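PDB 3OSG: MYB21 from Trichomonas vaginalis, which binds promoter DNA through its R2R3 Myb domain, the part crystallised here with an MRE-1 element, and probably acts as a transcription factor. Local coordinates for residues Trp52-Ala57 and Arg94-Ile99. Residues are numbered along the deposited sequence; the frame is centred on the assembly and turned at random.
Sequences WKNYLA and RTDIHI. With nucleotides of chain B.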
loop_
_atom_site.group_PDB
_atom_site.type_symbol
_atom_site.label_atom_id
_atom_site.label_comp_id
_atom_site.label_asym_id
_atom_site.label_seq_id
_atom_site.Cartn_x
_atom_site.Cartn_y
_atom_site.Cartn_z
ATOM N N TRP A 52 -4.729 4.913 2.878
ATOM C CA TRP A 52 -5.367 5.477 1.696
ATOM C C TRP A 52 -4.497 5.353 0.445
ATOM O O TRP A 52 -4.925 4.812 -0.575
ATOM C CB TRP A 52 -5.768 6.935 1.922
ATOM C CG TRP A 52 -6.214 7.595 0.647
ATOM C CD1 TRP A 52 -5.441 8.308 -0.220
ATOM C CD2 TRP A 52 -7.529 7.564 0.081
ATOM N NE1 TRP A 52 -6.196 8.742 -1.287
ATOM C CE2 TRP A 52 -7.482 8.298 -1.125
ATOM C CE3 TRP A 52 -8.739 6.998 0.480
ATOM C CZ2 TRP A 52 -8.605 8.478 -1.937
ATOM C CZ3 TRP A 52 -9.854 7.171 -0.324
ATOM C CH2 TRP A 52 -9.778 7.904 -1.524
ATOM N N LYS A 53 -3.264 5.815 0.539
ATOM C CA LYS A 53 -2.396 5.882 -0.628
ATOM C C LYS A 53 -2.097 4.510 -1.230
ATOM O O LYS A 53 -2.049 4.364 -2.446
ATOM C CB LYS A 53 -1.106 6.615 -0.271
ATOM C CG LYS A 53 -0.119 6.791 -1.426
ATOM C CD LYS A 53 1.117 7.571 -0.967
ATOM C CE LYS A 53 2.112 7.800 -2.119
ATOM N NZ LYS A 53 2.648 6.505 -2.692
ATOM N N ASN A 54 -1.925 3.506 -0.382
ATOM C CA ASN A 54 -1.502 2.185 -0.850
ATOM C C ASN A 54 -2.621 1.160 -0.950
ATOM O O ASN A 54 -2.441 0.106 -1.557
ATOM C CB ASN A 54 -0.408 1.619 0.060
ATOM C CG ASN A 54 0.819 2.492 0.098
ATOM O OD1 ASN A 54 1.477 2.709 -0.921
ATOM N ND2 ASN A 54 1.133 3.015 1.277
ATOM N N TYR A 55 -3.772 1.435 -0.352
ATOM C CA TYR A 55 -4.833 0.421 -0.351
ATOM C C TYR A 55 -6.248 0.880 -0.726
ATOM O O TYR A 55 -6.988 0.119 -1.348
ATOM C CB TYR A 55 -4.827 -0.373 0.966
ATOM C CG TYR A 55 -3.526 -1.130 1.119
ATOM C CD1 TYR A 55 -3.348 -2.365 0.509
ATOM C CD2 TYR A 55 -2.462 -0.578 1.822
ATOM C CE1 TYR A 55 -2.160 -3.037 0.610
ATOM C CE2 TYR A 55 -1.270 -1.243 1.943
ATOM C CZ TYR A 55 -1.118 -2.474 1.328
ATOM O OH TYR A 55 0.071 -3.139 1.422
ATOM N N LEU A 56 -6.625 2.107 -0.369
ATOM C CA LEU A 56 -8.021 2.521 -0.535
ATOM C C LEU A 56 -8.275 3.412 -1.737
ATOM O O LEU A 56 -9.362 3.380 -2.306
ATOM C CB LEU A 56 -8.549 3.182 0.738
ATOM C CG LEU A 56 -8.409 2.287 1.967
ATOM C CD1 LEU A 56 -8.926 2.984 3.226
ATOM C CD2 LEU A 56 -9.119 0.957 1.741
ATOM N N ALA A 57 -7.276 4.199 -2.120
ATOM C CA ALA A 57 -7.409 5.133 -3.228
ATOM C C ALA A 57 -7.941 4.453 -4.483
ATOM O O ALA A 57 -7.525 3.343 -4.824
ATOM C CB ALA A 57 -6.090 5.798 -3.514
ATOM N N ARG A 94 -0.247 0.079 -8.886
ATOM C CA ARG A 94 0.640 -0.478 -7.869
ATOM C C ARG A 94 1.541 0.625 -7.358
ATOM O O ARG A 94 1.929 1.501 -8.118
ATOM C CB ARG A 94 1.520 -1.581 -8.465
ATOM C CG ARG A 94 0.948 -2.223 -9.715
ATOM C CD ARG A 94 0.695 -3.709 -9.543
ATOM N NE ARG A 94 -0.413 -3.994 -8.636
ATOM C CZ ARG A 94 -1.227 -5.045 -8.744
ATOM N NH1 ARG A 94 -1.079 -5.926 -9.728
ATOM N NH2 ARG A 94 -2.194 -5.222 -7.861
ATOM N N THR A 95 1.906 0.575 -6.082
ATOM C CA THR A 95 2.787 1.597 -5.517
ATOM C C THR A 95 4.084 0.944 -5.117
ATOM O O THR A 95 4.211 -0.269 -5.194
ATOM C CB THR A 95 2.176 2.226 -4.260
ATOM O OG1 THR A 95 2.231 1.280 -3.184
ATOM C CG2 THR A 95 0.729 2.606 -4.517
ATOM N N ASP A 96 5.038 1.741 -4.666
ATOM C CA ASP A 96 6.326 1.213 -4.258
ATOM C C ASP A 96 6.196 0.145 -3.169
ATOM O O ASP A 96 6.998 -0.771 -3.112
ATOM C CB ASP A 96 7.260 2.338 -3.810
ATOM C CG ASP A 96 6.721 3.107 -2.618
ATOM O OD1 ASP A 96 7.529 3.624 -1.823
ATOM O OD2 ASP A 96 5.488 3.201 -2.474
ATOM N N ILE A 97 5.188 0.276 -2.313
ATOM C CA ILE A 97 4.945 -0.702 -1.257
ATOM C C ILE A 97 4.691 -2.063 -1.900
ATOM O O ILE A 97 5.304 -3.056 -1.523
ATOM C CB ILE A 97 3.695 -0.340 -0.408
ATOM C CG1 ILE A 97 3.981 0.841 0.526
ATOM C CG2 ILE A 97 3.172 -1.569 0.340
ATOM C CD1 ILE A 97 5.229 0.710 1.354
ATOM N N HIS A 98 3.791 -2.090 -2.879
ATOM C CA HIS A 98 3.455 -3.333 -3.564
ATOM C C HIS A 98 4.647 -3.888 -4.341
ATOM O O HIS A 98 4.909 -5.098 -4.317
ATOM C CB HIS A 98 2.241 -3.164 -4.493
ATOM C CG HIS A 98 1.082 -2.451 -3.862
ATOM N ND1 HIS A 98 0.533 -2.833 -2.656
ATOM C CD2 HIS A 98 0.367 -1.376 -4.273
ATOM C CE1 HIS A 98 -0.465 -2.024 -2.349
ATOM N NE2 HIS A 98 -0.585 -1.128 -3.312
ATOM N N ILE A 99 5.367 -3.015 -5.030
ATOM C CA ILE A 99 6.522 -3.453 -5.807
ATOM C C ILE A 99 7.586 -4.115 -4.935
ATOM O O ILE A 99 8.102 -5.185 -5.283
ATOM C CB ILE A 99 7.157 -2.288 -6.635
ATOM C CG1 ILE A 99 6.564 -2.230 -8.044
ATOM C CG2 ILE A 99 8.661 -2.480 -6.765
ATOM C CD1 ILE A 99 5.116 -1.822 -8.130
ATOM P P DA B 5 -0.891 -6.507 1.258
ATOM O OP1 DA B 5 -2.085 -7.072 0.628
ATOM O OP2 DA B 5 0.023 -5.627 0.498
ATOM O "O5'" DA B 5 -1.369 -5.723 2.567
ATOM C "C5'" DA B 5 -2.159 -6.425 3.505
ATOM C "C4'" DA B 5 -1.996 -5.813 4.874
ATOM O "O4'" DA B 5 -0.662 -6.106 5.365
ATOM C "C3'" DA B 5 -2.116 -4.287 4.919
ATOM O "O3'" DA B 5 -2.667 -3.930 6.176
ATOM C "C2'" DA B 5 -0.672 -3.817 4.815
ATOM C "C1'" DA B 5 0.073 -4.916 5.559
ATOM N N9 DA B 5 1.407 -5.184 5.024
ATOM C C8 DA B 5 1.770 -5.198 3.707
ATOM N N7 DA B 5 3.040 -5.472 3.501
ATOM C C5 DA B 5 3.541 -5.680 4.764
ATOM C C6 DA B 5 4.826 -6.029 5.219
ATOM N N6 DA B 5 5.856 -6.227 4.389
ATOM N N1 DA B 5 5.009 -6.171 6.541
ATOM C C2 DA B 5 3.964 -5.988 7.358
ATOM N N3 DA B 5 2.704 -5.652 7.038
ATOM C C4 DA B 5 2.550 -5.510 5.719
ATOM P P DT B 6 -2.830 -2.428 6.695
ATOM O OP1 DT B 6 -4.042 -2.523 7.542
ATOM O OP2 DT B 6 -2.744 -1.455 5.582
ATOM O "O5'" DT B 6 -1.553 -2.165 7.621
ATOM C "C5'" DT B 6 -1.374 -2.936 8.811
ATOM C "C4'" DT B 6 -0.003 -2.685 9.424
ATOM O "O4'" DT B 6 1.010 -2.924 8.437
ATOM C "C3'" DT B 6 0.312 -1.284 9.942
ATOM O "O3'" DT B 6 0.533 -1.454 11.330
ATOM C "C2'" DT B 6 1.591 -0.832 9.204
ATOM C "C1'" DT B 6 2.159 -2.180 8.787
ATOM N N1 DT B 6 2.999 -2.230 7.563
ATOM C C2 DT B 6 4.318 -2.590 7.669
ATOM O O2 DT B 6 4.844 -2.823 8.732
ATOM N N3 DT B 6 5.011 -2.648 6.490
ATOM C C4 DT B 6 4.520 -2.381 5.238
ATOM O O4 DT B 6 5.233 -2.461 4.257
ATOM C C5 DT B 6 3.123 -1.999 5.170
ATOM C C7 DT B 6 2.474 -1.677 3.844
ATOM C C6 DT B 6 2.436 -1.945 6.327
HETATM O O HOH W 1 3.430 4.445 -1.406
#
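Asn54 OD1 is gripped by two donors, the hydroxyl of Thr95 and a water. Thr95 OG1 donates a hydrogen bond to Asn54 OD1 at 2.8 Å, tilted 24° from the carbonyl plane, and in turn accepts a weak N-cap bond from Ile97 N at the start of helix 96-109. Thr95 chi1 of 72° sets OG1 between its own N and carbonyl carbon, where it can serve both partners. The water also donates to Asp96 OD2 and accepts from Lys53 NZ; it thus joins two opposite charges whose atoms lie 4.4 Å apart. Ile97 CG1 packs against the amide at 3.4 Å from Asn54 OD1, while Asn54 ND2 turns back to a weak bond with Asp50 O. Within the R2R3 domain the contact joins two Myb-type ranges of the helix-turn-helix clan, bringing the C-terminal end of helix 45-56 against the N-terminal start of helix 96-109. His98 NE2 donates weakly to Asn54 O, and the imidazole turns its edge to the Tyr55 ring in an offset edge-to-face pair, planes at 85°. Tyr55 OH donates to phosphate oxygen OP2 of DA5 of chain B at 2.7 Å, and Ile97 CG2 meets methyl C7 of DT6 of chain B at 3.6 Å.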